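Local coordinates for cell division control protein 4 (Saccharomyces cerevisiae, PDB 3V7D) that recognises phosphorylated target proteins as the substrate-binding subunit of an SCF E3 ubiquitin ligase and directs their ubiquitination for degradation by the proteasome, at residues G376-N380 against D381-K385; L76-S79 against Q80-K84; T16-F20 against E21-K25; I99-L102 against K103-N107. The protein carries 1 engineered substitution. One frame throughout, in Å; residues are numbered along the deposited sequence.

Contact 1 (G376-N380 against D381-K385); sequences GWDAN and DYSRK
Tyr382 N bonds to Asp378 O at 2.9 Å across the turn of a beta hairpin that joins strands 373-378 and 384-389 in the WD40 propeller. Strand 373-378 closes the sixth WD repeat. The tight part is the turn itself. Asp378 OD2 accepts from two backbone amides. Asp381 N comes to 3.0 Å from Asp378 OD2 on the anti lone pair, nearly straight at 166°. Asn380 N reaches the same oxygen from above the carboxylate plane, which makes an Asx turn. A second Asx turn follows, with Ser383 N bonded to Asp381 OD1. The two acids come close, with Asp378 OD2 3.3 Å from Asp381 OD1; the amide donors probably offset this repulsion. Asp378 N to Ser383 O and Lys385 N to Gly376 O join the two arms of the hairpin.

Trp377 is buried, and its indole NE1 bonds to Ser367. Tyr382 O sits at the indole edge, 3.4 Å from Trp377 CE3. Arg384 runs beside the ring, pointing the same way. One face of its guanidinium meets Trp377 CH2, but the planes are 54° apart, so this is no parallel stack. Arg384 NH2 bonds to Gln349 O. Tyr382 OH bonds to Arg324, and a water links it to Ala379 O.

The looser side holds Lys385, which is exposed. Its chain bends twice, folding back so that CG lies 3.4 Å from Asp378 N. Lys385 NZ stays 4.4 Å from Asp378 OD1, too far for a direct salt bridge. One water spans the gap, donating to Asp378 OD1 at 2.7 Å and accepting from Lys385 NZ.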
# COMPACT_ATOMS: atom_id res chain seq x y z
N GLY B 376 -2.43 -9.96 -12.36
CA GLY B 376 -2.86 -8.86 -11.51
C GLY B 376 -4.27 -8.41 -11.85
O GLY B 376 -4.58 -8.10 -13.00
N TRP B 377 -5.12 -8.38 -10.83
CA TRP B 377 -6.49 -7.93 -11.01
C TRP B 377 -6.75 -6.74 -10.11
O TRP B 377 -6.20 -6.65 -9.01
CB TRP B 377 -7.47 -9.04 -10.64
CG TRP B 377 -7.06 -10.42 -11.06
CD1 TRP B 377 -6.18 -11.24 -10.41
CD2 TRP B 377 -7.52 -11.15 -12.20
NE1 TRP B 377 -6.07 -12.43 -11.08
CE2 TRP B 377 -6.89 -12.40 -12.18
CE3 TRP B 377 -8.42 -10.86 -13.23
CZ2 TRP B 377 -7.11 -13.37 -13.17
CZ3 TRP B 377 -8.65 -11.82 -14.20
CH2 TRP B 377 -7.99 -13.06 -14.17
N ASP B 378 -7.58 -5.82 -10.57
CA ASP B 378 -7.96 -4.67 -9.77
C ASP B 378 -8.61 -5.17 -8.48
O ASP B 378 -9.48 -6.03 -8.52
CB ASP B 378 -8.92 -3.77 -10.54
CG ASP B 378 -9.25 -2.50 -9.80
OD1 ASP B 378 -8.51 -1.51 -9.98
OD2 ASP B 378 -10.23 -2.50 -9.02
N ALA B 379 -8.18 -4.64 -7.34
CA ALA B 379 -8.64 -5.17 -6.06
C ALA B 379 -10.12 -4.91 -5.81
O ALA B 379 -10.72 -5.50 -4.92
CB ALA B 379 -7.81 -4.61 -4.91
N ASN B 380 -10.72 -4.02 -6.60
CA ASN B 380 -12.12 -3.67 -6.38
C ASN B 380 -13.08 -4.25 -7.42
O ASN B 380 -14.11 -4.82 -7.06
CB ASN B 380 -12.31 -2.16 -6.27
CG ASN B 380 -13.69 -1.78 -5.76
OD1 ASN B 380 -14.29 -2.50 -4.97
ND2 ASN B 380 -14.20 -0.64 -6.23
N ASP B 381 -12.75 -4.12 -8.71
CA ASP B 381 -13.62 -4.64 -9.77
C ASP B 381 -13.03 -5.80 -10.57
O ASP B 381 -13.66 -6.32 -11.49
CB ASP B 381 -14.11 -3.51 -10.70
CG ASP B 381 -12.97 -2.81 -11.44
OD1 ASP B 381 -11.93 -3.44 -11.73
OD2 ASP B 381 -13.13 -1.61 -11.74
N TYR B 382 -11.80 -6.20 -10.23
CA TYR B 382 -11.16 -7.38 -10.80
C TYR B 382 -10.94 -7.34 -12.31
O TYR B 382 -10.80 -8.38 -12.96
CB TYR B 382 -11.88 -8.66 -10.37
CG TYR B 382 -12.16 -8.67 -8.89
CD1 TYR B 382 -11.14 -8.93 -7.98
CD2 TYR B 382 -13.42 -8.38 -8.40
CE1 TYR B 382 -11.38 -8.92 -6.62
CE2 TYR B 382 -13.67 -8.36 -7.04
CZ TYR B 382 -12.65 -8.63 -6.16
OH TYR B 382 -12.91 -8.61 -4.81
N SER B 383 -10.90 -6.13 -12.87
CA SER B 383 -10.46 -5.96 -14.25
C SER B 383 -8.98 -6.30 -14.32
O SER B 383 -8.26 -6.22 -13.32
CB SER B 383 -10.72 -4.52 -14.73
OG SER B 383 -9.91 -3.59 -14.04
N ARG B 384 -8.52 -6.68 -15.50
CA ARG B 384 -7.15 -7.13 -15.68
C ARG B 384 -6.15 -5.98 -15.67
O ARG B 384 -6.26 -5.05 -16.48
CB ARG B 384 -7.03 -7.93 -16.99
CG ARG B 384 -7.81 -9.23 -16.96
CD ARG B 384 -7.79 -9.95 -18.31
NE ARG B 384 -8.56 -11.19 -18.27
CZ ARG B 384 -8.03 -12.39 -18.08
NH1 ARG B 384 -6.71 -12.53 -17.91
NH2 ARG B 384 -8.80 -13.47 -18.05
N LYS B 385 -5.19 -6.02 -14.76
CA LYS B 385 -4.22 -4.93 -14.64
C LYS B 385 -2.85 -5.31 -15.17
O LYS B 385 -2.20 -4.50 -15.83
CB LYS B 385 -4.11 -4.47 -13.18
CG LYS B 385 -5.44 -4.14 -12.54
CD LYS B 385 -6.21 -3.12 -13.35
CE LYS B 385 -5.55 -1.76 -13.29
NZ LYS B 385 -6.48 -0.69 -13.76
O HOH W 1 -8.67 0.08 -12.19
O HOH W 2 -10.67 -7.89 -3.34

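Contact 2 (L76-S79 against Q80-K84); sequences LKLS and QKYPK
The Tyr82 ring has Leu78 CD2 near its CE2 corner at 4.2 Å, and the aliphatic chain of its neighbour Lys81 over one face. On that face Lys81 CG stands 3.8 Å above the plane, offset toward the rim. Leu78 O approaches the ring obliquely, 3.6 Å from Tyr82 CD2. The Gln80 amide meets Leu76, with Gln80 NE2 4.1 Å from Leu76 CG. Gln80 CG is anti to its carbonyl carbon (chi1 -63°) and the chain then extends, which carries the amide back along the helix to Leu76.

Residues 76-81 are the C-terminal part of helix 71-81. Gln80 N, Lys81 N and Tyr82 N bond to the carbonyls of Leu76, Lys77 and Leu78, each four residues back. In the last of these, Tyr82 N is 2.7 Å from Leu78 O. Tyr82 then leaves helical geometry. Pro83 has no N-H to continue the series; its CA makes a bent C-H...O contact, 3.2 Å, with Ser79 O. Leu78 is the buried side chain here and packs on Leu91 and Ser94 of helix 87-106. Arg90 of that helix bonds to Tyr82 O. Lys81 NZ makes a weak hydrogen bond of 3.3 Å to Tyr82 OH.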
# COMPACT_ATOMS: atom_id res chain seq x y z
N LEU B 76 0.76 7.75 13.29
CA LEU B 76 1.14 7.31 14.62
C LEU B 76 2.56 6.73 14.64
O LEU B 76 3.38 7.08 15.49
CB LEU B 76 0.15 6.27 15.13
CG LEU B 76 0.39 5.84 16.57
CD1 LEU B 76 0.23 7.03 17.50
CD2 LEU B 76 -0.57 4.74 16.95
N LYS B 77 2.83 5.84 13.70
CA LYS B 77 4.15 5.26 13.53
C LYS B 77 5.22 6.35 13.34
O LYS B 77 6.32 6.27 13.89
CB LYS B 77 4.14 4.30 12.34
CG LYS B 77 5.44 3.55 12.11
CD LYS B 77 5.29 2.52 10.99
CE LYS B 77 6.19 2.82 9.79
NZ LYS B 77 5.99 1.85 8.67
N LEU B 78 4.87 7.38 12.56
CA LEU B 78 5.77 8.52 12.34
C LEU B 78 5.99 9.34 13.61
O LEU B 78 7.09 9.86 13.85
CB LEU B 78 5.24 9.40 11.20
CG LEU B 78 5.41 8.82 9.80
CD1 LEU B 78 4.87 9.78 8.74
CD2 LEU B 78 6.87 8.49 9.53
N SER B 79 4.95 9.46 14.43
CA SER B 79 5.05 10.19 15.69
C SER B 79 5.98 9.46 16.66
O SER B 79 6.75 10.09 17.39
CB SER B 79 3.68 10.37 16.32
OG SER B 79 3.78 11.05 17.55
N GLN B 80 5.89 8.14 16.66
CA GLN B 80 6.75 7.30 17.49
C GLN B 80 8.20 7.43 17.05
O GLN B 80 9.11 7.48 17.87
CB GLN B 80 6.30 5.83 17.41
CG GLN B 80 4.90 5.57 17.95
CD GLN B 80 4.43 4.13 17.74
OE1 GLN B 80 5.00 3.39 16.94
NE2 GLN B 80 3.39 3.74 18.46
N LYS B 81 8.41 7.49 15.74
CA LYS B 81 9.76 7.58 15.18
C LYS B 81 10.33 8.99 15.31
O LYS B 81 11.49 9.16 15.68
CB LYS B 81 9.76 7.14 13.71
CG LYS B 81 11.14 7.05 13.09
CD LYS B 81 11.05 6.58 11.64
CE LYS B 81 12.43 6.54 10.98
NZ LYS B 81 12.35 6.18 9.54
N TYR B 82 9.51 10.00 15.02
CA TYR B 82 9.94 11.40 15.10
C TYR B 82 9.10 12.21 16.09
O TYR B 82 8.28 13.04 15.68
CB TYR B 82 9.84 12.06 13.73
CG TYR B 82 10.59 11.36 12.62
CD1 TYR B 82 11.97 11.50 12.49
CD2 TYR B 82 9.92 10.58 11.70
CE1 TYR B 82 12.65 10.87 11.47
CE2 TYR B 82 10.59 9.94 10.68
CZ TYR B 82 11.96 10.09 10.56
OH TYR B 82 12.62 9.45 9.54
N PRO B 83 9.31 12.00 17.40
CA PRO B 83 8.47 12.65 18.41
C PRO B 83 8.53 14.18 18.37
O PRO B 83 7.55 14.83 18.70
CB PRO B 83 9.06 12.15 19.73
CG PRO B 83 9.78 10.90 19.38
CD PRO B 83 10.33 11.13 18.01
N LYS B 84 9.66 14.73 17.95
CA LYS B 84 9.85 16.18 18.03
C LYS B 84 9.67 16.91 16.70
O LYS B 84 10.09 18.06 16.55
CB LYS B 84 11.20 16.50 18.67
CG LYS B 84 11.26 16.13 20.15
CD LYS B 84 12.60 16.44 20.80
CE LYS B 84 13.60 15.34 20.55
NZ LYS B 84 14.76 15.44 21.49

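Contact 3 (T16-F20 against E21-K25)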
# COMPACT_ATOMS: atom_id res chain seq x y z
N THR B 16 3.43 34.12 -2.18
CA THR B 16 3.30 34.88 -0.95
C THR B 16 2.04 35.73 -0.94
O THR B 16 1.31 35.78 0.05
CB THR B 16 4.53 35.78 -0.72
OG1 THR B 16 5.67 34.96 -0.42
CG2 THR B 16 4.30 36.74 0.43
N SER B 17 1.77 36.39 -2.07
CA SER B 17 0.66 37.34 -2.17
C SER B 17 -0.72 36.70 -2.10
O SER B 17 -1.61 37.21 -1.41
CB SER B 17 0.79 38.16 -3.46
OG SER B 17 1.97 38.94 -3.45
N LEU B 18 -0.90 35.59 -2.81
CA LEU B 18 -2.20 34.91 -2.86
C LEU B 18 -2.61 34.38 -1.49
O LEU B 18 -1.76 34.14 -0.63
CB LEU B 18 -2.16 33.78 -3.88
CG LEU B 18 -2.17 34.20 -5.35
CD1 LEU B 18 -1.80 33.02 -6.24
CD2 LEU B 18 -3.53 34.76 -5.72
N PRO B 19 -3.92 34.20 -1.27
CA PRO B 19 -4.38 33.56 -0.03
C PRO B 19 -3.82 32.14 0.07
O PRO B 19 -3.63 31.49 -0.96
CB PRO B 19 -5.90 33.52 -0.20
CG PRO B 19 -6.20 34.66 -1.13
CD PRO B 19 -5.04 34.68 -2.09
N PHE B 20 -3.55 31.69 1.29
CA PHE B 20 -2.90 30.41 1.55
C PHE B 20 -3.49 29.22 0.79
O PHE B 20 -2.75 28.43 0.19
CB PHE B 20 -2.89 30.12 3.05
CG PHE B 20 -2.34 28.77 3.41
CD1 PHE B 20 -0.97 28.52 3.35
CD2 PHE B 20 -3.18 27.75 3.82
CE1 PHE B 20 -0.46 27.27 3.69
CE2 PHE B 20 -2.67 26.50 4.16
CZ PHE B 20 -1.31 26.26 4.09
N GLU B 21 -4.81 29.08 0.82
CA GLU B 21 -5.47 27.95 0.17
C GLU B 21 -5.21 27.93 -1.34
O GLU B 21 -5.08 26.86 -1.94
CB GLU B 21 -6.98 27.98 0.45
CG GLU B 21 -7.33 27.92 1.93
CD GLU B 21 -6.91 26.62 2.60
OE1 GLU B 21 -6.76 25.60 1.89
OE2 GLU B 21 -6.74 26.62 3.84
N ILE B 22 -5.11 29.11 -1.94
CA ILE B 22 -4.87 29.21 -3.38
C ILE B 22 -3.43 28.86 -3.74
O ILE B 22 -3.18 28.17 -4.73
CB ILE B 22 -5.25 30.60 -3.92
CG1 ILE B 22 -6.74 30.85 -3.68
CG2 ILE B 22 -4.91 30.71 -5.40
CD1 ILE B 22 -7.23 32.16 -4.26
N SER B 23 -2.47 29.33 -2.94
CA SER B 23 -1.08 28.98 -3.18
C SER B 23 -0.89 27.48 -2.95
O SER B 23 -0.05 26.85 -3.58
CB SER B 23 -0.15 29.77 -2.26
OG SER B 23 -0.12 31.14 -2.63
N LEU B 24 -1.70 26.93 -2.06
CA LEU B 24 -1.67 25.50 -1.77
C LEU B 24 -2.14 24.72 -2.99
O LEU B 24 -1.60 23.67 -3.33
CB LEU B 24 -2.58 25.19 -0.59
CG LEU B 24 -2.06 24.06 0.29
CD1 LEU B 24 -0.78 24.52 0.97
CD2 LEU B 24 -3.11 23.64 1.31
N LYS B 25 -3.16 25.26 -3.65
CA LYS B 25 -3.69 24.67 -4.87
C LYS B 25 -2.61 24.60 -5.95
O LYS B 25 -2.54 23.65 -6.73
CB LYS B 25 -4.89 25.50 -5.34
CG LYS B 25 -5.67 24.90 -6.48
CD LYS B 25 -6.94 25.70 -6.77
CE LYS B 25 -7.87 25.75 -5.56
NZ LYS B 25 -9.25 25.29 -5.90
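With chi1 at 175°, Phe20 swings its ring away from its own amide and along helix 20-27 to Leu24. Phe20 CZ lies 3.6 Å from Leu24 CD1, and the other methyl, Leu24 CD2, is near Phe20 CE2. The Glu21 chain bends at chi2 (-65°) and brings its carboxylate back beside the same ring. Glu21 OE2 is at the ring edge, in its plane, 3.7 Å from Phe20 CD2. The carboxylate and ring planes are almost perpendicular, at 88°.

The segments belong to the F-box. Residues 16-17 end helix 14-17, Leu18 leaves it, and Pro19 is the N-cap residue of the next helix. Pro19 O takes two amides: Ser23 N at 3.2 Å, in a fairly straight bond, and Ile22 N in a weak, bent one. Ser23 N to Pro19 O opens the helical i to i+4 pattern, and Leu24 N to Phe20 O continues it.

Leu18 and Ile22 cross at about a right angle, with Leu18 CD1 4.0 Å from Ile22 CG2. The other branch of Ile22 runs alongside the proline ring, and its CD1 touches Pro19 CD. Ser23 OG lies 3.6 Å from Leu18 CB and bonds to Ile15 O in the preceding helix. Leu18 and Ile22 also pack on side chains of another protein chain of the assembly, while Phe20 touches Ile48 of helix 43-49.

The contact is thus mostly apolar. Its directional bonds come from the backbone, apart from the Ser23 link between the two helices. The carboxylate edge contact is consistent with weak attraction to the positive rim of the Phe20 ring.

Contact 4 (I99-L102 against K103-N107); sequences IFIL and KNWYN
Leu102 and Tyr106 make a CH-pi contact on the last turns of helix 87-106. Leu102 CD1 stands over one face of the Tyr106 ring, 3.9 Å from its centroid and 15° off the normal. The first torsion of Leu102 sets CG opposite its amide nitrogen, and the second swings CD1 over the ring.

Two other pairs four residues apart follow. Asn104 ND2 lies over one face of the Phe100 ring, 3.6 Å from Phe100 CZ, with amide and ring planes 78° apart. Ile101 runs beside Trp105, and Ile101 CG2 is 3.7 Å from Trp105 CD1. Ile101 O sits in the plane of the indole, at its edge.

The backbone bonds are those of an alpha helix. Trp105 N to Ile101 O measures 3.1 Å and is nearly straight at 170°.

Polar ends reach outside the helix. Asn104 ND2 bonds to Phe463 O, Trp105 NE1 to Gly443 O and Tyr106 OH to Asn404 O. The indole also stacks on Phe463.

The helix end is therefore held to the propeller by three side-chain donors bound to backbone carbonyls, with aromatic packing beside them. Such directed bonds probably help fix the rotation of the Asn104 amide and the Trp105 and Tyr106 rings.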
# COMPACT_ATOMS: atom_id res chain seq x y z
N ILE B 99 10.43 7.81 -1.48
CA ILE B 99 10.61 8.05 -2.90
C ILE B 99 12.05 7.71 -3.30
O ILE B 99 12.31 7.27 -4.42
CB ILE B 99 10.21 9.51 -3.31
CG1 ILE B 99 9.81 9.56 -4.78
CG2 ILE B 99 11.33 10.51 -2.99
CD1 ILE B 99 8.54 8.82 -5.10
N PHE B 100 12.98 7.89 -2.36
CA PHE B 100 14.38 7.54 -2.58
C PHE B 100 14.51 6.03 -2.72
O PHE B 100 15.15 5.53 -3.65
CB PHE B 100 15.23 8.05 -1.40
CG PHE B 100 16.63 7.48 -1.36
CD1 PHE B 100 17.62 7.95 -2.22
CD2 PHE B 100 16.96 6.48 -0.45
CE1 PHE B 100 18.91 7.43 -2.18
CE2 PHE B 100 18.25 5.95 -0.41
CZ PHE B 100 19.22 6.43 -1.28
N ILE B 101 13.90 5.30 -1.80
CA ILE B 101 13.91 3.84 -1.82
C ILE B 101 13.25 3.29 -3.09
O ILE B 101 13.80 2.40 -3.74
CB ILE B 101 13.23 3.27 -0.56
CG1 ILE B 101 14.10 3.57 0.67
CG2 ILE B 101 12.97 1.77 -0.70
CD1 ILE B 101 13.47 3.18 1.98
N LEU B 102 12.09 3.84 -3.44
CA LEU B 102 11.36 3.37 -4.62
C LEU B 102 12.17 3.56 -5.89
O LEU B 102 12.20 2.69 -6.76
CB LEU B 102 10.01 4.08 -4.74
CG LEU B 102 9.14 3.61 -5.92
CD1 LEU B 102 8.83 2.12 -5.80
CD2 LEU B 102 7.85 4.42 -6.03
N LYS B 103 12.84 4.71 -6.00
CA LYS B 103 13.66 4.99 -7.17
C LYS B 103 14.78 3.97 -7.33
O LYS B 103 15.11 3.58 -8.45
CB LYS B 103 14.24 6.41 -7.11
CG LYS B 103 13.34 7.46 -7.76
CD LYS B 103 13.90 8.86 -7.58
CE LYS B 103 13.31 9.82 -8.61
NZ LYS B 103 11.83 9.75 -8.67
N ASN B 104 15.34 3.52 -6.21
CA ASN B 104 16.35 2.46 -6.25
C ASN B 104 15.77 1.14 -6.76
O ASN B 104 16.35 0.53 -7.65
CB ASN B 104 17.00 2.28 -4.87
CG ASN B 104 17.82 3.48 -4.45
OD1 ASN B 104 18.27 4.26 -5.29
ND2 ASN B 104 18.03 3.62 -3.15
N TRP B 105 14.63 0.73 -6.21
CA TRP B 105 13.91 -0.45 -6.69
C TRP B 105 13.63 -0.38 -8.19
O TRP B 105 13.68 -1.40 -8.89
CB TRP B 105 12.56 -0.59 -5.96
CG TRP B 105 12.60 -1.28 -4.64
CD1 TRP B 105 12.80 -0.71 -3.41
CD2 TRP B 105 12.40 -2.68 -4.40
NE1 TRP B 105 12.75 -1.67 -2.43
CE2 TRP B 105 12.50 -2.89 -3.01
CE3 TRP B 105 12.15 -3.79 -5.23
CZ2 TRP B 105 12.37 -4.15 -2.43
CZ3 TRP B 105 12.01 -5.04 -4.65
CH2 TRP B 105 12.12 -5.21 -3.26
N TYR B 106 13.32 0.81 -8.69
CA TYR B 106 12.94 1.01 -10.09
C TYR B 106 14.13 1.22 -11.02
O TYR B 106 14.00 1.09 -12.23
CB TYR B 106 12.00 2.21 -10.22
CG TYR B 106 10.54 1.94 -9.91
CD1 TYR B 106 10.09 0.66 -9.62
CD2 TYR B 106 9.60 2.97 -9.92
CE1 TYR B 106 8.76 0.41 -9.35
CE2 TYR B 106 8.27 2.73 -9.65
CZ TYR B 106 7.85 1.45 -9.37
OH TYR B 106 6.52 1.21 -9.10
N ASN B 107 15.28 1.57 -10.46
CA ASN B 107 16.47 1.82 -11.28
C ASN B 107 17.16 0.53 -11.71
O ASN B 107 17.79 -0.15 -10.90
CB ASN B 107 17.45 2.71 -10.52
CG ASN B 107 18.59 3.21 -11.40
OD1 ASN B 107 18.76 2.77 -12.54
ND2 ASN B 107 19.38 4.13 -10.86

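Overall arrangement
From the N terminus, contact 3 comes first, where the F-box chain turns from helix 14-17 into helix 20-27. Contact 2 follows at the end of helix 71-81, which packs on the next helix, 87-106. Contact 4 lies at the far end of that helix, where it meets the propeller. Contact 1 comes last and closes the hairpin between strands 373-378 and 384-389. Each contact is local, so the four lie in series and none crosses another. Contacts 2 and 4 have nearest atoms about 8 Å apart, while contacts 1 and 3 have centres about 38 Å apart. The series runs from F-box through helical linker to WD40 propeller.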